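Local coordinates for lipoate-protein ligase 1 (Plasmodium falciparum, PDB 5T8U) that belongs to the lipoate-protein ligase family, with a lipoyl ligase A/B type catalytic domain that holds lipoic acid in this model, at residues L58-R63 / H101-V106. Sequence-based numbering, arbitrary orientation.
Sequences LWRNNR and HDLGNV. With LPA (lipoic acid), chain C.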
ATOM      1  N   LEU A  58      -7.289  -9.573  -6.172  1.00 65.29           N
ATOM      2  CA  LEU A  58      -7.201  -8.752  -7.373  1.00 66.09           C
ATOM      3  C   LEU A  58      -8.390  -7.805  -7.444  1.00 64.72           C
ATOM      4  O   LEU A  58      -9.519  -8.187  -7.124  1.00 67.24           O
ATOM      5  CB  LEU A  58      -7.148  -9.632  -8.622  1.00 67.10           C
ATOM      6  CG  LEU A  58      -5.843 -10.417  -8.758  1.00 68.73           C
ATOM      7  CD1 LEU A  58      -6.054 -11.717  -9.519  1.00 69.96           C
ATOM      8  CD2 LEU A  58      -4.792  -9.558  -9.441  1.00 69.58           C
ATOM      9  N   TRP A  59      -8.136  -6.566  -7.864  0.97 58.73           N
ATOM     10  CA  TRP A  59      -9.187  -5.558  -7.875  0.97 57.60           C
ATOM     11  C   TRP A  59      -8.774  -4.409  -8.781  0.97 61.98           C
ATOM     12  O   TRP A  59      -7.588  -4.179  -9.021  0.97 62.17           O
ATOM     13  CB  TRP A  59      -9.491  -5.053  -6.458  0.97 57.05           C
ATOM     14  CG  TRP A  59      -8.270  -4.769  -5.615  0.97 56.10           C
ATOM     15  CD1 TRP A  59      -7.349  -5.675  -5.168  0.97 55.26           C
ATOM     16  CD2 TRP A  59      -7.855  -3.496  -5.100  0.97 57.33           C
ATOM     17  NE1 TRP A  59      -6.386  -5.046  -4.421  0.97 57.65           N
ATOM     18  CE2 TRP A  59      -6.673  -3.709  -4.362  0.97 57.81           C
ATOM     19  CE3 TRP A  59      -8.364  -2.198  -5.194  0.97 58.40           C
ATOM     20  CZ2 TRP A  59      -5.995  -2.674  -3.723  0.97 57.00           C
ATOM     21  CZ3 TRP A  59      -7.689  -1.171  -4.555  0.97 57.33           C
ATOM     22  CH2 TRP A  59      -6.517  -1.415  -3.833  0.97 57.68           C
ATOM     23  N   ARG A  60      -9.775  -3.692  -9.285  1.00 66.66           N
ATOM     24  CA  ARG A  60      -9.559  -2.538 -10.145  1.00 69.48           C
ATOM     25  C   ARG A  60     -10.410  -1.379  -9.650  1.00 68.82           C
ATOM     26  O   ARG A  60     -11.443  -1.578  -9.008  1.00 70.52           O
ATOM     27  CB  ARG A  60      -9.899  -2.856 -11.608  1.00 71.75           C
ATOM     28  CG  ARG A  60      -9.019  -3.928 -12.232  1.00 73.09           C
ATOM     29  CD  ARG A  60      -9.708  -4.591 -13.414  1.00 75.05           C
ATOM     30  NE  ARG A  60      -9.986  -3.653 -14.498  1.00 76.57           N
ATOM     31  CZ  ARG A  60     -10.720  -3.941 -15.568  1.00 78.07           C
ATOM     32  NH1 ARG A  60     -11.261  -5.145 -15.705  1.00 79.56           N
ATOM     33  NH2 ARG A  60     -10.917  -3.024 -16.504  1.00 78.80           N
ATOM     34  N   ASN A  61      -9.963  -0.162  -9.954  1.00 65.37           N
ATOM     35  CA  ASN A  61     -10.643   1.045  -9.511  1.00 65.78           C
ATOM     36  C   ASN A  61     -10.770   2.020 -10.670  1.00 69.07           C
ATOM     37  O   ASN A  61      -9.912   2.074 -11.556  1.00 66.43           O
ATOM     38  CB  ASN A  61      -9.898   1.722  -8.354  1.00 66.29           C
ATOM     39  CG  ASN A  61      -9.407   0.732  -7.321  1.00 67.05           C
ATOM     40  OD1 ASN A  61     -10.154   0.310  -6.439  1.00 68.17           O
ATOM     41  ND2 ASN A  61      -8.138   0.359  -7.423  1.00 67.64           N
ATOM     42  N   ASN A  62     -11.850   2.793 -10.651  1.00 81.20           N
ATOM     43  CA  ASN A  62     -12.075   3.818 -11.661  1.00 86.22           C
ATOM     44  C   ASN A  62     -11.156   5.007 -11.375  1.00 86.78           C
ATOM     45  O   ASN A  62     -10.258   4.950 -10.530  1.00 87.67           O
ATOM     46  CB  ASN A  62     -13.551   4.208 -11.690  1.00 87.51           C
ATOM     47  CG  ASN A  62     -14.189   3.973 -13.047  1.00 89.00           C
ATOM     48  OD1 ASN A  62     -13.564   4.190 -14.085  1.00 89.88           O
ATOM     49  ND2 ASN A  62     -15.438   3.521 -13.043  1.00 90.18           N
ATOM     50  N   ARG A  63     -11.383   6.109 -12.088  1.00 86.27           N
ATOM     51  CA  ARG A  63     -10.500   7.268 -12.008  1.00 86.29           C
ATOM     52  C   ARG A  63     -10.376   7.748 -10.567  1.00 83.90           C
ATOM     53  O   ARG A  63     -11.354   8.207  -9.971  1.00 86.99           O
ATOM     54  CB  ARG A  63     -11.035   8.379 -12.911  1.00 90.48           C
ATOM     55  CG  ARG A  63     -11.169   7.943 -14.369  1.00 93.25           C
ATOM     56  CD  ARG A  63     -11.703   9.037 -15.279  1.00 97.51           C
ATOM     57  NE  ARG A  63     -13.143   9.238 -15.121  1.00100.07           N
ATOM     58  CZ  ARG A  63     -13.722  10.343 -14.655  1.00102.44           C
ATOM     59  NH1 ARG A  63     -13.002  11.397 -14.292  1.00102.37           N
ATOM     60  NH2 ARG A  63     -15.044  10.398 -14.561  1.00104.30           N
ATOM     61  N   HIS A 101      -5.365   5.982 -10.462  1.00 68.94           N
ATOM     62  CA  HIS A 101      -5.950   4.705 -10.838  1.00 68.74           C
ATOM     63  C   HIS A 101      -7.042   4.921 -11.871  1.00 72.54           C
ATOM     64  O   HIS A 101      -7.721   5.951 -11.876  1.00 76.07           O
ATOM     65  CB  HIS A 101      -6.554   3.974  -9.631  1.00 65.30           C
ATOM     66  CG  HIS A 101      -5.553   3.240  -8.795  1.00 61.39           C
ATOM     67  ND1 HIS A 101      -4.200   3.264  -9.051  1.00 62.36           N
ATOM     68  CD2 HIS A 101      -5.716   2.456  -7.702  1.00 60.46           C
ATOM     69  CE1 HIS A 101      -3.571   2.528  -8.152  1.00 62.12           C
ATOM     70  NE2 HIS A 101      -4.468   2.027  -7.322  1.00 60.70           N
ATOM     71  N   ASP A 102      -7.198   3.938 -12.752  1.00 70.80           N
ATOM     72  CA  ASP A 102      -8.365   3.839 -13.616  1.00 72.13           C
ATOM     73  C   ASP A 102      -8.476   2.388 -14.069  1.00 72.02           C
ATOM     74  O   ASP A 102      -7.679   1.533 -13.675  1.00 72.22           O
ATOM     75  CB  ASP A 102      -8.278   4.812 -14.798  1.00 74.05           C
ATOM     76  CG  ASP A 102      -7.165   4.466 -15.770  1.00 75.54           C
ATOM     77  OD1 ASP A 102      -6.528   3.404 -15.615  1.00 75.13           O
ATOM     78  OD2 ASP A 102      -6.922   5.267 -16.697  1.00 78.38           O
ATOM     79  N   LEU A 103      -9.469   2.115 -14.913  1.00 71.85           N
ATOM     80  CA  LEU A 103      -9.699   0.748 -15.361  1.00 69.84           C
ATOM     81  C   LEU A 103      -8.568   0.210 -16.229  1.00 68.01           C
ATOM     82  O   LEU A 103      -8.567  -0.987 -16.537  1.00 66.88           O
ATOM     83  CB  LEU A 103     -11.026   0.668 -16.116  1.00 70.05           C
ATOM     84  CG  LEU A 103     -12.261   1.001 -15.274  1.00 69.21           C
ATOM     85  CD1 LEU A 103     -13.508   1.052 -16.142  1.00 70.24           C
ATOM     86  CD2 LEU A 103     -12.444  -0.004 -14.144  1.00 67.45           C
ATOM     87  N   GLY A 104      -7.612   1.047 -16.620  0.98 68.70           N
ATOM     88  CA  GLY A 104      -6.473   0.591 -17.385  0.98 70.74           C
ATOM     89  C   GLY A 104      -5.361  -0.028 -16.571  0.98 71.29           C
ATOM     90  O   GLY A 104      -4.314  -0.363 -17.132  0.98 72.82           O
ATOM     91  N   ASN A 105      -5.550  -0.191 -15.262  0.93 68.37           N
ATOM     92  CA  ASN A 105      -4.525  -0.760 -14.400  0.93 66.18           C
ATOM     93  C   ASN A 105      -5.165  -1.732 -13.422  0.93 64.14           C
ATOM     94  O   ASN A 105      -6.331  -1.585 -13.044  0.93 62.40           O
ATOM     95  CB  ASN A 105      -3.752   0.327 -13.632  0.93 66.64           C
ATOM     96  CG  ASN A 105      -4.569   0.954 -12.517  0.93 67.58           C
ATOM     97  OD1 ASN A 105      -5.240   1.966 -12.717  0.93 69.23           O
ATOM     98  ND2 ASN A 105      -4.503   0.362 -11.329  0.93 66.14           N
ATOM     99  N   VAL A 106      -4.384  -2.729 -13.021  1.00 65.78           N
ATOM    100  CA  VAL A 106      -4.816  -3.738 -12.071  1.00 64.75           C
ATOM    101  C   VAL A 106      -4.180  -3.437 -10.720  1.00 65.08           C
ATOM    102  O   VAL A 106      -3.151  -2.764 -10.620  1.00 66.50           O
ATOM    103  CB  VAL A 106      -4.448  -5.162 -12.556  1.00 64.65           C
ATOM    104  CG1 VAL A 106      -5.045  -6.230 -11.645  1.00 63.67           C
ATOM    105  CG2 VAL A 106      -4.909  -5.370 -13.994  1.00 68.25           C
TER
HETATM  106  C1  LPA C 401       4.662   3.938  -4.924  0.79 75.42           C
HETATM  107  O1  LPA C 401       5.015   4.044  -6.128  0.79 75.28           O
HETATM  108  C2  LPA C 401       3.774   2.776  -4.490  0.79 76.30           C
HETATM  109  O2  LPA C 401       5.045   4.790  -4.078  0.79 74.97           O
HETATM  110  C3  LPA C 401       2.384   2.955  -5.097  0.79 76.78           C
HETATM  111  C4  LPA C 401       1.387   2.029  -4.404  0.79 77.13           C
HETATM  112  C5  LPA C 401      -0.028   2.441  -4.807  0.79 78.68           C
HETATM  113  C6  LPA C 401      -0.985   1.697  -4.101  0.79 79.85           C
HETATM  114  S6  LPA C 401      -2.326   2.456  -4.093  0.79 81.08           S
HETATM  115  C7  LPA C 401      -1.326  -0.028  -5.007  0.79 79.36           C
HETATM  116  C8  LPA C 401      -2.884  -0.352  -4.909  0.79 79.70           C
HETATM  117  S8  LPA C 401      -3.674   1.083  -4.088  0.79 80.81           S
HETATM  118  O   HOH W   1     -11.374   4.531 -16.542  1.00 49.08           O
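The Asn61 amide runs alongside the His101 imidazole with its plane nearly parallel to the ring (10° apart), ND2 lying 3.2 Å from CD2, a close contact with carbon and not a hydrogen bond. The far end of the imidazole reaches the dithiolane of lipoic acid, NE2 standing 3.5 Å from S8 at the ring edge. Trp59 meets the same sulfur with the tip of its indole, CH2 to S8 3.8 Å; its CG sits between the backbone N and the carbonyl carbon (chi1 44°), which swings the ring back alongside Asn61. Asn61 and Trp59 each have a further partner: Asn61 OD1, in the plane of the indole at its edge, bonds to Asn25 of helix 22-34, and Trp59 NE1 to Thr109. Asn105 ND2 sits over one face of the imidazole, offset toward its rim.

That asparagine also ties up the bend after His101. Its OD1 takes the N-H of Asp102 almost straight, at 2.8 Å, within a type I turn from Asp102 to Asn105. Asp102 OD1 adds an Asx turn by accepting from Gly104 N, which comes from above the carboxylate plane. On the turn itself, Leu103 O receives Arg60 NH2 on a lone pair, 3.1 Å away in a bent bond (143°); the arginine bends at chi3 and crosses Leu103 at about a right angle. Arg60 NE is buried here without a partner in the model. Beyond, Leu58 CD2 packs on Val106 CG1 at 4.0 Å, both residues against helix 213-227, and Trp59 pairs through its backbone with Cys107.

Strands 55-59 and 105-112 are antiparallel neighbours in the large mixed sheet; Trp59 on the first and His101, just before the turn leading into the second, converge on the dithiolane end of the lipoic acid pocket in the lipoyl ligase A/B catalytic domain.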